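Local coordinates for CRISPR-associated protein, Cse2 family (Meiothermus ruber, PDB 3WA8) that probably binds the guide crRNA and helps to stabilise the R-loop, as CasB (Cse2), the small subunit of a type I-E CRISPR interference complex, at residues Arg29-Leu34 with Trp72-Ser77; Ile63-Val68 with Asp168-Asn173; Lys103-Thr108 with Ala184-Arg189. All coordinates share one frame; numbering follows the deposited sequence.

Contact 1 of 3, residues Arg29-Leu34 with Trp72-Ser77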
loop_
_atom_site.group_PDB
_atom_site.type_symbol
_atom_site.label_atom_id
_atom_site.label_comp_id
_atom_site.label_asym_id
_atom_site.label_seq_id
_atom_site.Cartn_x
_atom_site.Cartn_y
_atom_site.Cartn_z
ATOM N N ARG A 29 -7.218 2.377 -17.017
ATOM C CA ARG A 29 -7.911 3.424 -16.285
ATOM C C ARG A 29 -7.368 3.596 -14.864
ATOM O O ARG A 29 -7.007 4.728 -14.458
ATOM C CB ARG A 29 -9.371 3.132 -16.198
ATOM C CG ARG A 29 -10.108 3.378 -17.464
ATOM C CD ARG A 29 -11.619 3.498 -17.201
ATOM N NE ARG A 29 -12.064 4.535 -18.084
ATOM C CZ ARG A 29 -12.233 5.796 -17.736
ATOM N NH1 ARG A 29 -12.088 6.190 -16.481
ATOM N NH2 ARG A 29 -12.581 6.665 -18.657
ATOM N N MET A 30 -7.285 2.475 -14.134
ATOM C CA MET A 30 -6.761 2.474 -12.755
ATOM C C MET A 30 -5.394 3.158 -12.702
ATOM O O MET A 30 -5.138 3.977 -11.815
ATOM C CB MET A 30 -6.661 1.057 -12.185
ATOM C CG MET A 30 -7.997 0.343 -11.937
ATOM S SD MET A 30 -7.715 -1.424 -11.555
ATOM C CE MET A 30 -9.368 -2.091 -11.583
ATOM N N ARG A 31 -4.546 2.845 -13.691
ATOM C CA ARG A 31 -3.210 3.424 -13.806
ATOM C C ARG A 31 -3.287 4.919 -14.064
ATOM O O ARG A 31 -2.615 5.707 -13.397
ATOM C CB ARG A 31 -2.452 2.755 -14.940
ATOM C CG ARG A 31 -1.416 1.737 -14.546
ATOM C CD ARG A 31 -0.881 1.158 -15.842
ATOM N NE ARG A 31 -1.430 -0.157 -16.113
ATOM C CZ ARG A 31 -1.810 -0.565 -17.310
ATOM N NH1 ARG A 31 -1.759 0.245 -18.359
ATOM N NH2 ARG A 31 -2.276 -1.793 -17.473
ATOM N N ARG A 32 -4.122 5.286 -15.036
ATOM C CA ARG A 32 -4.362 6.681 -15.420
ATOM C C ARG A 32 -4.862 7.576 -14.267
ATOM O O ARG A 32 -4.460 8.732 -14.182
ATOM C CB ARG A 32 -5.338 6.742 -16.591
ATOM C CG ARG A 32 -5.640 8.147 -17.004
ATOM C CD ARG A 32 -5.892 8.294 -18.493
ATOM N NE ARG A 32 -5.208 9.500 -18.988
ATOM C CZ ARG A 32 -5.481 10.081 -20.157
ATOM N NH1 ARG A 32 -6.422 9.558 -20.946
ATOM N NH2 ARG A 32 -4.819 11.180 -20.544
ATOM N N GLY A 33 -5.716 7.030 -13.390
ATOM C CA GLY A 33 -6.233 7.757 -12.255
ATOM C C GLY A 33 -5.224 8.070 -11.161
ATOM O O GLY A 33 -5.521 8.810 -10.234
ATOM N N LEU A 34 -4.021 7.514 -11.244
ATOM C CA LEU A 34 -3.001 7.721 -10.184
ATOM C C LEU A 34 -2.768 9.184 -9.741
ATOM O O LEU A 34 -2.568 9.441 -8.553
ATOM C CB LEU A 34 -1.660 7.070 -10.562
ATOM C CG LEU A 34 -1.612 5.568 -10.345
ATOM C CD1 LEU A 34 -0.287 4.995 -10.779
ATOM C CD2 LEU A 34 -1.933 5.238 -8.859
ATOM N N TRP A 72 -1.619 -1.043 -7.584
ATOM C CA TRP A 72 -1.640 -2.461 -7.773
ATOM C C TRP A 72 -1.565 -2.697 -9.274
ATOM O O TRP A 72 -0.825 -3.555 -9.750
ATOM C CB TRP A 72 -2.904 -3.053 -7.154
ATOM C CG TRP A 72 -3.159 -4.423 -7.608
ATOM C CD1 TRP A 72 -2.536 -5.547 -7.173
ATOM C CD2 TRP A 72 -4.074 -4.837 -8.640
ATOM N NE1 TRP A 72 -2.995 -6.642 -7.880
ATOM C CE2 TRP A 72 -3.945 -6.228 -8.779
ATOM C CE3 TRP A 72 -4.980 -4.161 -9.465
ATOM C CZ2 TRP A 72 -4.710 -6.968 -9.689
ATOM C CZ3 TRP A 72 -5.743 -4.907 -10.382
ATOM C CH2 TRP A 72 -5.599 -6.287 -10.482
ATOM N N ALA A 73 -2.320 -1.892 -10.020
ATOM C CA ALA A 73 -2.405 -2.012 -11.477
ATOM C C ALA A 73 -1.066 -1.677 -12.120
ATOM O O ALA A 73 -0.871 -1.897 -13.300
ATOM C CB ALA A 73 -3.478 -1.100 -11.977
ATOM N N SER A 74 -0.139 -1.148 -11.328
ATOM C CA SER A 74 1.177 -0.759 -11.832
ATOM C C SER A 74 2.238 -1.757 -11.471
ATOM O O SER A 74 3.370 -1.656 -11.935
ATOM C CB SER A 74 1.601 0.580 -11.247
ATOM O OG SER A 74 0.751 1.596 -11.698
ATOM N N THR A 75 1.886 -2.730 -10.645
ATOM C CA THR A 75 2.910 -3.574 -10.050
ATOM C C THR A 75 3.802 -4.352 -11.009
ATOM O O THR A 75 3.448 -4.639 -12.131
ATOM C CB THR A 75 2.357 -4.532 -8.993
ATOM O OG1 THR A 75 3.477 -5.119 -8.311
ATOM C CG2 THR A 75 1.493 -5.632 -9.635
ATOM N N VAL A 76 4.963 -4.718 -10.511
ATOM C CA VAL A 76 5.968 -5.394 -11.301
ATOM C C VAL A 76 6.608 -6.502 -10.457
ATOM O O VAL A 76 7.425 -7.280 -10.956
ATOM C CB VAL A 76 7.014 -4.352 -11.798
ATOM C CG1 VAL A 76 8.418 -4.885 -11.739
ATOM C CG2 VAL A 76 6.662 -3.884 -13.191
ATOM N N SER A 77 6.218 -6.578 -9.183
ATOM C CA SER A 77 6.896 -7.444 -8.220
ATOM C C SER A 77 6.641 -8.915 -8.511
ATOM O O SER A 77 5.548 -9.296 -8.949
ATOM C CB SER A 77 6.408 -7.159 -6.815
ATOM O OG SER A 77 5.401 -8.104 -6.494
#

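Contact 2 of 3, residues Ile63-Val68 with Asp168-Asn173. With HG (mercury (II) ion), chain C.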
loop_
_atom_site.group_PDB
_atom_site.type_symbol
_atom_site.label_atom_id
_atom_site.label_comp_id
_atom_site.label_asym_id
_atom_site.label_seq_id
_atom_site.Cartn_x
_atom_site.Cartn_y
_atom_site.Cartn_z
ATOM N N ILE A 63 -10.525 7.902 -2.337
ATOM C CA ILE A 63 -9.148 8.126 -2.709
ATOM C C ILE A 63 -8.314 6.860 -2.397
ATOM O O ILE A 63 -7.538 6.393 -3.225
ATOM C CB ILE A 63 -8.588 9.372 -2.044
ATOM C CG1 ILE A 63 -9.206 10.599 -2.682
ATOM C CG2 ILE A 63 -7.075 9.462 -2.199
ATOM C CD1 ILE A 63 -9.243 11.828 -1.755
ATOM N N CYS A 64 -8.494 6.277 -1.225
ATOM C CA CYS A 64 -7.640 5.180 -0.841
ATOM C C CYS A 64 -7.837 3.983 -1.773
ATOM O O CYS A 64 -6.860 3.533 -2.407
ATOM C CB CYS A 64 -7.801 4.868 0.647
ATOM S SG CYS A 64 -7.326 6.315 1.737
ATOM N N TYR A 65 -9.086 3.517 -1.924
ATOM C CA TYR A 65 -9.403 2.444 -2.884
ATOM C C TYR A 65 -8.799 2.647 -4.256
ATOM O O TYR A 65 -8.130 1.757 -4.796
ATOM C CB TYR A 65 -10.904 2.265 -3.038
ATOM C CG TYR A 65 -11.477 1.353 -1.990
ATOM C CD1 TYR A 65 -11.700 1.817 -0.709
ATOM C CD2 TYR A 65 -11.765 0.018 -2.266
ATOM C CE1 TYR A 65 -12.183 1.010 0.259
ATOM C CE2 TYR A 65 -12.277 -0.835 -1.270
ATOM C CZ TYR A 65 -12.477 -0.316 -0.006
ATOM O OH TYR A 65 -12.994 -1.072 1.037
ATOM N N TYR A 66 -9.040 3.809 -4.832
ATOM C CA TYR A 66 -8.593 4.055 -6.188
ATOM C C TYR A 66 -7.092 4.089 -6.267
ATOM O O TYR A 66 -6.506 3.528 -7.188
ATOM C CB TYR A 66 -9.199 5.341 -6.749
ATOM C CG TYR A 66 -10.464 5.105 -7.519
ATOM C CD1 TYR A 66 -11.706 5.510 -7.014
ATOM C CD2 TYR A 66 -10.437 4.441 -8.743
ATOM C CE1 TYR A 66 -12.871 5.306 -7.730
ATOM C CE2 TYR A 66 -11.595 4.227 -9.464
ATOM C CZ TYR A 66 -12.806 4.663 -8.943
ATOM O OH TYR A 66 -13.946 4.433 -9.662
ATOM N N LEU A 67 -6.460 4.745 -5.301
ATOM C CA LEU A 67 -5.010 4.768 -5.225
ATOM C C LEU A 67 -4.484 3.333 -5.133
ATOM O O LEU A 67 -3.540 2.981 -5.823
ATOM C CB LEU A 67 -4.553 5.560 -4.009
ATOM C CG LEU A 67 -3.060 5.780 -3.808
ATOM C CD1 LEU A 67 -2.508 6.618 -4.911
ATOM C CD2 LEU A 67 -2.831 6.487 -2.497
ATOM N N VAL A 68 -5.079 2.487 -4.306
ATOM C CA VAL A 68 -4.491 1.163 -4.190
ATOM C C VAL A 68 -4.692 0.426 -5.506
ATOM O O VAL A 68 -3.794 -0.310 -5.974
ATOM C CB VAL A 68 -4.991 0.336 -2.966
ATOM C CG1 VAL A 68 -4.585 -1.096 -3.100
ATOM C CG2 VAL A 68 -4.399 0.873 -1.693
ATOM N N ASP A 168 -4.615 0.176 5.972
ATOM C CA ASP A 168 -3.755 1.119 6.670
ATOM C C ASP A 168 -3.988 2.534 6.175
ATOM O O ASP A 168 -4.215 3.441 6.987
ATOM C CB ASP A 168 -2.287 0.719 6.563
ATOM C CG ASP A 168 -1.886 -0.329 7.596
ATOM O OD1 ASP A 168 -2.629 -0.536 8.582
ATOM O OD2 ASP A 168 -0.826 -0.966 7.416
ATOM N N LEU A 169 -3.973 2.724 4.859
ATOM C CA LEU A 169 -4.347 4.016 4.316
ATOM C C LEU A 169 -5.712 4.464 4.810
ATOM O O LEU A 169 -5.883 5.632 5.130
ATOM C CB LEU A 169 -4.324 4.010 2.807
ATOM C CG LEU A 169 -2.945 3.769 2.203
ATOM C CD1 LEU A 169 -3.050 3.771 0.687
ATOM C CD2 LEU A 169 -1.953 4.828 2.674
ATOM N N LEU A 170 -6.688 3.562 4.918
ATOM C CA LEU A 170 -8.004 4.013 5.317
ATOM C C LEU A 170 -7.961 4.636 6.684
ATOM O O LEU A 170 -8.779 5.484 6.994
ATOM C CB LEU A 170 -9.031 2.897 5.259
ATOM C CG LEU A 170 -9.521 2.514 3.855
ATOM C CD1 LEU A 170 -9.963 1.053 3.822
ATOM C CD2 LEU A 170 -10.607 3.445 3.291
ATOM N N ALA A 171 -6.984 4.243 7.501
ATOM C CA ALA A 171 -6.967 4.669 8.905
ATOM C C ALA A 171 -5.901 5.711 9.214
ATOM O O ALA A 171 -5.679 6.075 10.375
ATOM C CB ALA A 171 -6.863 3.479 9.826
ATOM N N TRP A 172 -5.295 6.214 8.151
ATOM C CA TRP A 172 -4.325 7.290 8.219
ATOM C C TRP A 172 -4.668 8.478 9.117
ATOM O O TRP A 172 -3.791 8.949 9.815
ATOM C CB TRP A 172 -4.018 7.794 6.817
ATOM C CG TRP A 172 -2.733 8.482 6.724
ATOM C CD1 TRP A 172 -2.524 9.826 6.651
ATOM C CD2 TRP A 172 -1.454 7.873 6.705
ATOM N NE1 TRP A 172 -1.183 10.097 6.573
ATOM C CE2 TRP A 172 -0.499 8.911 6.591
ATOM C CE3 TRP A 172 -1.012 6.543 6.761
ATOM C CZ2 TRP A 172 0.877 8.664 6.552
ATOM C CZ3 TRP A 172 0.365 6.288 6.719
ATOM C CH2 TRP A 172 1.290 7.345 6.629
ATOM N N ASN A 173 -5.909 8.970 9.106
ATOM C CA ASN A 173 -6.277 10.166 9.880
ATOM C C ASN A 173 -6.829 9.854 11.243
ATOM O O ASN A 173 -7.550 10.674 11.794
ATOM C CB ASN A 173 -7.300 11.032 9.126
ATOM C CG ASN A 173 -6.888 11.286 7.689
ATOM O OD1 ASN A 173 -5.812 11.848 7.451
ATOM N ND2 ASN A 173 -7.713 10.841 6.713
HETATM HG HG HG C . -5.020 7.305 0.565
#

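Contact 3 of 3, residues Lys103-Thr108 with Ala184-Arg189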
loop_
_atom_site.group_PDB
_atom_site.type_symbol
_atom_site.label_atom_id
_atom_site.label_comp_id
_atom_site.label_asym_id
_atom_site.label_seq_id
_atom_site.Cartn_x
_atom_site.Cartn_y
_atom_site.Cartn_z
ATOM N N LYS A 103 3.641 -11.354 12.487
ATOM C CA LYS A 103 2.861 -11.352 11.232
ATOM C C LYS A 103 2.227 -9.982 11.026
ATOM O O LYS A 103 2.191 -9.478 9.907
ATOM C CB LYS A 103 1.780 -12.442 11.244
ATOM C CG LYS A 103 1.445 -13.059 9.874
ATOM C CD LYS A 103 1.214 -14.567 10.029
ATOM C CE LYS A 103 2.318 -15.218 10.921
ATOM N NZ LYS A 103 2.165 -16.693 11.119
ATOM N N GLY A 104 1.747 -9.388 12.122
ATOM C CA GLY A 104 1.231 -8.026 12.141
ATOM C C GLY A 104 2.159 -7.101 11.389
ATOM O O GLY A 104 1.777 -6.556 10.346
ATOM N N TYR A 105 3.385 -6.971 11.897
ATOM C CA TYR A 105 4.381 -6.036 11.368
ATOM C C TYR A 105 4.877 -6.309 9.957
ATOM O O TYR A 105 4.991 -5.373 9.159
ATOM C CB TYR A 105 5.575 -5.938 12.311
ATOM C CG TYR A 105 5.300 -5.149 13.587
ATOM C CD1 TYR A 105 5.595 -5.693 14.850
ATOM C CD2 TYR A 105 4.744 -3.861 13.543
ATOM C CE1 TYR A 105 5.358 -4.961 16.032
ATOM C CE2 TYR A 105 4.487 -3.142 14.717
ATOM C CZ TYR A 105 4.801 -3.691 15.949
ATOM O OH TYR A 105 4.562 -2.979 17.093
ATOM N N ARG A 106 5.181 -7.577 9.652
ATOM C CA ARG A 106 5.706 -7.957 8.330
ATOM C C ARG A 106 4.727 -7.575 7.239
ATOM O O ARG A 106 5.104 -7.171 6.137
ATOM C CB ARG A 106 5.987 -9.451 8.255
ATOM C CG ARG A 106 6.943 -9.970 9.324
ATOM C CD ARG A 106 7.076 -11.522 9.312
ATOM N NE ARG A 106 8.020 -11.936 10.356
ATOM C CZ ARG A 106 9.345 -11.992 10.199
ATOM N NH1 ARG A 106 9.897 -11.695 9.019
ATOM N NH2 ARG A 106 10.121 -12.364 11.221
ATOM N N ARG A 107 3.452 -7.676 7.582
ATOM C CA ARG A 107 2.380 -7.407 6.647
ATOM C C ARG A 107 2.102 -5.920 6.392
ATOM O O ARG A 107 1.281 -5.588 5.539
ATOM C CB ARG A 107 1.118 -8.190 7.047
ATOM C CG ARG A 107 1.189 -9.665 6.637
ATOM C CD ARG A 107 -0.051 -10.462 7.024
ATOM N NE ARG A 107 -0.077 -11.792 6.396
ATOM C CZ ARG A 107 -0.544 -12.050 5.167
ATOM N NH1 ARG A 107 -1.038 -11.070 4.410
ATOM N NH2 ARG A 107 -0.524 -13.300 4.692
ATOM N N THR A 108 2.824 -5.036 7.076
ATOM C CA THR A 108 2.631 -3.589 6.928
ATOM C C THR A 108 3.676 -2.940 6.019
ATOM O O THR A 108 4.766 -3.458 5.852
ATOM C CB THR A 108 2.718 -2.873 8.284
ATOM O OG1 THR A 108 4.100 -2.678 8.624
ATOM C CG2 THR A 108 2.016 -3.650 9.378
ATOM N N ALA A 184 6.166 2.708 11.831
ATOM C CA ALA A 184 7.468 3.056 12.346
ATOM C C ALA A 184 8.062 1.881 13.113
ATOM O O ALA A 184 9.271 1.572 13.012
ATOM C CB ALA A 184 7.372 4.279 13.237
ATOM N N ARG A 185 7.206 1.210 13.876
ATOM C CA ARG A 185 7.671 0.137 14.735
ATOM C C ARG A 185 8.057 -1.021 13.877
ATOM O O ARG A 185 9.022 -1.690 14.177
ATOM C CB ARG A 185 6.623 -0.280 15.762
ATOM C CG ARG A 185 6.202 0.845 16.657
ATOM C CD ARG A 185 5.294 0.385 17.735
ATOM N NE ARG A 185 4.846 1.566 18.430
ATOM C CZ ARG A 185 4.439 1.595 19.685
ATOM N NH1 ARG A 185 4.396 0.481 20.404
ATOM N NH2 ARG A 185 4.085 2.757 20.219
ATOM N N ALA A 186 7.327 -1.236 12.793
ATOM C CA ALA A 186 7.640 -2.334 11.901
ATOM C C ALA A 186 8.995 -2.073 11.304
ATOM O O ALA A 186 9.846 -2.947 11.319
ATOM C CB ALA A 186 6.603 -2.471 10.826
ATOM N N PHE A 187 9.209 -0.865 10.804
ATOM C CA PHE A 187 10.480 -0.515 10.198
ATOM C C PHE A 187 11.645 -0.789 11.149
ATOM O O PHE A 187 12.569 -1.538 10.820
ATOM C CB PHE A 187 10.479 0.951 9.803
ATOM C CG PHE A 187 11.749 1.408 9.135
ATOM C CD1 PHE A 187 11.862 1.390 7.740
ATOM C CD2 PHE A 187 12.815 1.878 9.885
ATOM C CE1 PHE A 187 13.029 1.801 7.095
ATOM C CE2 PHE A 187 13.997 2.302 9.241
ATOM C CZ PHE A 187 14.104 2.257 7.844
ATOM N N TYR A 188 11.621 -0.198 12.333
ATOM C CA TYR A 188 12.794 -0.334 13.180
ATOM C C TYR A 188 12.939 -1.720 13.767
ATOM O O TYR A 188 14.036 -2.161 14.059
ATOM C CB TYR A 188 12.861 0.786 14.212
ATOM C CG TYR A 188 13.207 2.102 13.535
ATOM C CD1 TYR A 188 14.500 2.338 13.075
ATOM C CD2 TYR A 188 12.233 3.088 13.308
ATOM C CE1 TYR A 188 14.834 3.517 12.436
ATOM C CE2 TYR A 188 12.560 4.289 12.660
ATOM C CZ TYR A 188 13.870 4.488 12.224
ATOM O OH TYR A 188 14.248 5.644 11.573
ATOM N N ARG A 189 11.826 -2.431 13.868
ATOM C CA ARG A 189 11.832 -3.818 14.297
ATOM C C ARG A 189 12.522 -4.746 13.283
ATOM O O ARG A 189 13.292 -5.627 13.673
ATOM C CB ARG A 189 10.413 -4.284 14.536
ATOM C CG ARG A 189 10.328 -5.416 15.492
ATOM C CD ARG A 189 8.903 -5.713 15.853
ATOM N NE ARG A 189 8.826 -6.091 17.254
ATOM C CZ ARG A 189 8.002 -7.005 17.748
ATOM N NH1 ARG A 189 7.158 -7.659 16.944
ATOM N NH2 ARG A 189 8.039 -7.268 19.059
#

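Contact 1 of 3, residues Arg29-Leu34 with Trp72-Ser77
Met-30 and Arg-31, near the end of helix 24-32, meet the type I beta turn that runs from Trp-72 to Thr-75 where helix 59-72 gives out. The backbones come nearest between Arg-31 and Ala-73, whose CA atoms are 6.0 Å apart. The buried part is a Met-aromatic contact of the edge kind: beyond CG, which lies beside the backbone N (chi1 -68°), the Met-30 chain runs extended and carries SD to 4.2 Å from CZ3 of Trp-72, almost in the plane of the indole. Closer to the backbone, Met-30 CB packs on Ala-73 CB at 3.9 Å. The indole is held from further sides, since NE1 bonds to Glu-80 and the ring meets Trp-162 edge-to-face, while Leu-18 of helix 10-21 touches both Met-30 and Trp-72.

Arg-31 forms the more exposed half, with Leu-34 CD1 packing beside it against the hydroxyl of Ser-74. CB of Arg-31 points neither at the turn nor away from it; CG passes Ser-74 OG, a hydroxyl already bonded to Gly-70 O, at 3.6 Å and comes within 3.9 Å of Ala-73 O. CD reaches within 4.0 Å of Ala-73 O. The chain then bends at chi3, and the guanidinium turns an edge to the same carbonyl. The one bond joining the segments is weak: NE of Arg-31 donates to O of Ala-73 over 3.4 Å, with an N-H...O angle of 156°.

Contact 2 of 3, residues Ile63-Val68 with Asp168-Asn173
Leu-169 points from helix 162-170 into the side of helix 59-72, where Cys-64, Leu-67 and Val-68 receive it. Its extended chain lies at about a right angle to Leu-67, the methyls CD1 of Leu-169 and CD2 of Leu-67 being 4.2 Å apart, and the same CD1 meets Val-68 CG2 on a slanting approach at 4.0 Å. Leu-170 reaches the same helix at Cys-64 and Tyr-65, its CD2 meeting Cys-64 CB and, at 4.2 Å, CE1 of Tyr-65, whose CB turns away from the partner helix although the ring reaches back.

Cys-64 SG, anti to its carbonyl carbon (chi1 -61°), lies beside Leu-169 CB and binds a mercury ion at 2.8 Å. Ile-63 CG2, Leu-67 CD2 and Leu-169 CB and CD1 lie about 4 Å from the ion, which is probably a heavy-atom label on a buried thiol and not a natural cofactor. The contact is apolar helix-to-helix packing deep in an all-helical protein. Helix 141-154 closes it through Leu-145, which touches both Leu-67 and Leu-169, and Phe-48 and Leu-49 of helix 43-49 touch Tyr-65.

Contact 3 of 3, residues Lys103-Thr108 with Ala184-Arg189
The ring of Tyr-105 and the guanidinium of Arg-189 meet edge to face, with their planes 69° apart: CE1 of Tyr-105 lies over one face of the guanidinium, while NH1 of Arg-189 sits at the ring's edge, near its plane, 3.3 Å from CD1 of Tyr-105. The guanidinium is therefore not stacked on the aromatic face. CD of Arg-189 stands out of the ring plane, 3.5 Å from CD1 of Tyr-105. Round the other ring carbons, CE2 of Tyr-105 meets Arg-185 CB at 3.7 Å and CD2 meets Ala-186 CB at 3.6 Å, both approaching at a slant. Arg-185 continues past the phenol, its CD lying 3.5 Å from OH of Tyr-105, and its guanidinium then leads away. Tyr-105 CG is anti to the carbonyl carbon (chi1 -74°), which sets it beside the backbone N and close to Ala-186. From there the ring lies across the helix, with Arg-185 CB, Ala-186 CB and Arg-189 CD all on the same side of its plane. An alanine here would remove the ring and would probably open a gap beside Arg-185 CB and leave the Arg-189 guanidinium without the ring edge, freer to turn.

Thr-108 completes the contact. Its hydroxyl donates to O of Tyr-105 over 2.9 Å, in the carbonyl plane and on a lone pair, and the backbone N of Thr-108 grips the same oxygen, which fixes the turn after helix 102-106. OG1 of Thr-108 also rests against the Ala-186 methyl. Thr-108 is the N-cap residue of helix 109-119, so the junction of two helices is what packs on helix 178-197. On that helix's far side, Phe-187 faces away from Tyr-105, stacking on Phe-130 of helix 124-135 and touching Ile-113 and Ala-114 of helix 109-119.

In the fold
Along the chain the segments come in the order 29-34, 63-68, 72-77, 103-108, 168-173 and 184-189, so contact 2 interlocks with both others while contact 1 closes before contact 3 opens. Contacts 1 and 2 share helix 59-72; their centres are 15 Å apart, and they touch where Leu-34 CD2 packs on Leu-67 O. Contact 3 is centred 18 Å from the centre of contact 2 and touches it through Asp-168 OD2 and Thr-108 CB, helices 162-170 and 178-197 being successive. The centres of contacts 1 and 3 are about 25 Å apart, on opposite sides of the chain's centre. Contact 2 thus touches both of the others and lies between them in this all-helical Cse2 fold.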